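Local coordinates for protein alpha-ketoglutarate-dependent 2,4-dichlorophenoxyacetate dioxygenase (Bradyrhizobium diazoefficiens, PDB 5BKE) that probably acts as a metal- and 2-oxoglutarate-dependent dioxygenase of the TfdA family that degrades aryloxyalkanoate herbicides, at residues Q54-A57 and F58-F62. Numbering follows the deposited sequence.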
ATOM      1  N   GLN C  54     -26.282 -46.191 -14.363  1.00 25.17           N
ATOM      2  CA  GLN C  54     -25.059 -45.489 -14.777  1.00 24.12           C
ATOM      3  C   GLN C  54     -24.883 -44.190 -13.971  1.00 22.70           C
ATOM      4  O   GLN C  54     -23.768 -43.863 -13.558  1.00 22.50           O
ATOM      5  CB  GLN C  54     -25.046 -45.224 -16.288  1.00 23.52           C
ATOM      6  CG  GLN C  54     -24.730 -46.444 -17.147  1.00 23.19           C
ATOM      7  CD  GLN C  54     -25.187 -46.292 -18.602  1.00 23.30           C
ATOM      8  OE1 GLN C  54     -25.916 -45.359 -18.951  1.00 23.18           O
ATOM      9  NE2 GLN C  54     -24.765 -47.219 -19.450  1.00 22.43           N
ATOM     10  N   GLN C  55     -25.996 -43.497 -13.731  1.00 21.99           N
ATOM     11  CA  GLN C  55     -26.031 -42.267 -12.942  1.00 22.94           C
ATOM     12  C   GLN C  55     -25.584 -42.489 -11.499  1.00 23.23           C
ATOM     13  O   GLN C  55     -24.795 -41.698 -10.965  1.00 23.48           O
ATOM     14  CB  GLN C  55     -27.438 -41.655 -12.976  1.00 22.65           C
ATOM     15  CG  GLN C  55     -27.589 -40.301 -12.290  1.00 22.49           C
ATOM     16  CD  GLN C  55     -28.992 -39.738 -12.405  1.00 23.84           C
ATOM     17  OE1 GLN C  55     -29.743 -40.096 -13.317  1.00 24.78           O
ATOM     18  NE2 GLN C  55     -29.357 -38.843 -11.487  1.00 23.60           N
ATOM     19  N   MET C  56     -26.092 -43.558 -10.877  1.00 23.36           N
ATOM     20  CA  MET C  56     -25.767 -43.868  -9.491  1.00 22.70           C
ATOM     21  C   MET C  56     -24.313 -44.323  -9.361  1.00 22.69           C
ATOM     22  O   MET C  56     -23.618 -43.921  -8.416  1.00 23.85           O
ATOM     23  CB  MET C  56     -26.756 -44.891  -8.907  1.00 23.60           C
ATOM     24  CG  MET C  56     -26.461 -45.347  -7.480  1.00 23.18           C
ATOM     25  SD  MET C  56     -26.465 -44.010  -6.261  1.00 25.70           S
ATOM     26  CE  MET C  56     -28.219 -43.674  -6.092  1.00 21.82           C
ATOM     27  N   ALA C  57     -23.853 -45.136 -10.313  1.00 21.71           N
ATOM     28  CA  ALA C  57     -22.447 -45.551 -10.365  1.00 21.79           C
ATOM     29  C   ALA C  57     -21.484 -44.345 -10.410  1.00 21.69           C
ATOM     30  O   ALA C  57     -20.428 -44.362  -9.761  1.00 21.49           O
ATOM     31  CB  ALA C  57     -22.192 -46.500 -11.534  1.00 20.82           C
ATOM     32  N   PHE C  58     -21.869 -43.311 -11.167  1.00 21.97           N
ATOM     33  CA  PHE C  58     -21.116 -42.064 -11.229  1.00 20.68           C
ATOM     34  C   PHE C  58     -21.085 -41.425  -9.841  1.00 20.46           C
ATOM     35  O   PHE C  58     -20.014 -41.098  -9.343  1.00 21.47           O
ATOM     36  CB  PHE C  58     -21.700 -41.105 -12.293  1.00 21.32           C
ATOM     37  CG  PHE C  58     -21.057 -39.714 -12.307  1.00 21.33           C
ATOM     38  CD1 PHE C  58     -19.668 -39.547 -12.399  1.00 20.77           C
ATOM     39  CD2 PHE C  58     -21.849 -38.573 -12.258  1.00 22.02           C
ATOM     40  CE1 PHE C  58     -19.098 -38.269 -12.407  1.00 20.66           C
ATOM     41  CE2 PHE C  58     -21.284 -37.293 -12.274  1.00 21.41           C
ATOM     42  CZ  PHE C  58     -19.907 -37.145 -12.350  1.00 20.02           C
ATOM     43  N   ALA C  59     -22.254 -41.283  -9.221  1.00 20.21           N
ATOM     44  CA  ALA C  59     -22.382 -40.695  -7.882  1.00 19.98           C
ATOM     45  C   ALA C  59     -21.571 -41.429  -6.817  1.00 19.91           C
ATOM     46  O   ALA C  59     -21.037 -40.796  -5.913  1.00 20.76           O
ATOM     47  CB  ALA C  59     -23.842 -40.614  -7.472  1.00 19.29           C
ATOM     48  N   LEU C  60     -21.463 -42.750  -6.940  1.00 19.64           N
ATOM     49  CA  LEU C  60     -20.781 -43.576  -5.920  1.00 19.66           C
ATOM     50  C   LEU C  60     -19.252 -43.436  -5.841  1.00 19.33           C
ATOM     51  O   LEU C  60     -18.652 -43.855  -4.845  1.00 18.55           O
ATOM     52  CB  LEU C  60     -21.212 -45.056  -6.009  1.00 19.92           C
ATOM     53  CG  LEU C  60     -22.632 -45.365  -5.505  1.00 20.26           C
ATOM     54  CD1 LEU C  60     -23.065 -46.776  -5.914  1.00 20.35           C
ATOM     55  CD2 LEU C  60     -22.790 -45.152  -3.994  1.00 20.17           C
ATOM     56  N   ASN C  61     -18.637 -42.822  -6.868  1.00 19.50           N
ATOM     57  CA  ASN C  61     -17.233 -42.349  -6.813  1.00 19.08           C
ATOM     58  C   ASN C  61     -16.966 -41.432  -5.616  1.00 18.98           C
ATOM     59  O   ASN C  61     -15.837 -41.380  -5.106  1.00 19.95           O
ATOM     60  CB  ASN C  61     -16.883 -41.551  -8.079  1.00 19.14           C
ATOM     61  CG  ASN C  61     -16.694 -42.434  -9.296  1.00 19.33           C
ATOM     62  OD1 ASN C  61     -15.645 -43.063  -9.466  1.00 18.97           O
ATOM     63  ND2 ASN C  61     -17.712 -42.489 -10.149  1.00 18.55           N
ATOM     64  N   PHE C  62     -18.019 -40.741  -5.180  1.00 18.43           N
ATOM     65  CA  PHE C  62     -17.946 -39.619  -4.250  1.00 19.00           C
ATOM     66  C   PHE C  62     -18.480 -39.929  -2.849  1.00 19.49           C
ATOM     67  O   PHE C  62     -18.578 -39.036  -2.003  1.00 19.64           O
ATOM     68  CB  PHE C  62     -18.676 -38.411  -4.871  1.00 18.43           C
ATOM     69  CG  PHE C  62     -18.285 -38.151  -6.304  1.00 18.46           C
ATOM     70  CD1 PHE C  62     -16.960 -37.845  -6.640  1.00 18.18           C
ATOM     71  CD2 PHE C  62     -19.236 -38.232  -7.328  1.00 18.84           C
ATOM     72  CE1 PHE C  62     -16.592 -37.619  -7.960  1.00 18.54           C
ATOM     73  CE2 PHE C  62     -18.872 -38.005  -8.655  1.00 18.63           C
ATOM     74  CZ  PHE C  62     -17.552 -37.699  -8.968  1.00 18.76           C
TER
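Met56 and Leu60, one turn apart along the chain, meet slantwise, with Met56 CG 4.0 Å from Leu60 CD1. Met56 CG lies anti to the backbone N (chi1 177°), and together with the bend at chi2 this sets SD beside Leu60 CG, 4.1 Å away. With an alanine at Leu60, CG and CD1 are gone, which would probably open a gap beside Met56 CG and SD. Three successive i to i+4 backbone bonds define the turn: Phe58 N to Gln54 O, Ala59 N to Gln55 O, and Leu60 N to Met56 O, the last at 2.9 Å. Beyond them Asn61 ND2 donates to Phe58 O at 2.8 Å, almost straight (170°), with the acceptor in the plane of the amide, which thus closes back on a carbonyl three residues earlier. Burial separates the two sides: Phe58, Ala59 and Phe62 are buried, whereas Ala57 is exposed and Leu60 and Asn61 are partly so. On the buried side the Phe58 and Phe62 ring planes are nearly perpendicular, and Phe62 CE2 sits 3.8 Å above one Phe58 face, toward its rim, a T-shaped arrangement. Phe58 rests on Leu129, Leu254 and Met256, while Gln55 OE1 accepts from Arg133 NH1 and Gln55 NE2 donates to the backbone O of Arg278; helix 52-59 thus lies against strands 127-132 and 254-258 of the main sheet, with Phe62 and Asn61 reaching helix 27-40.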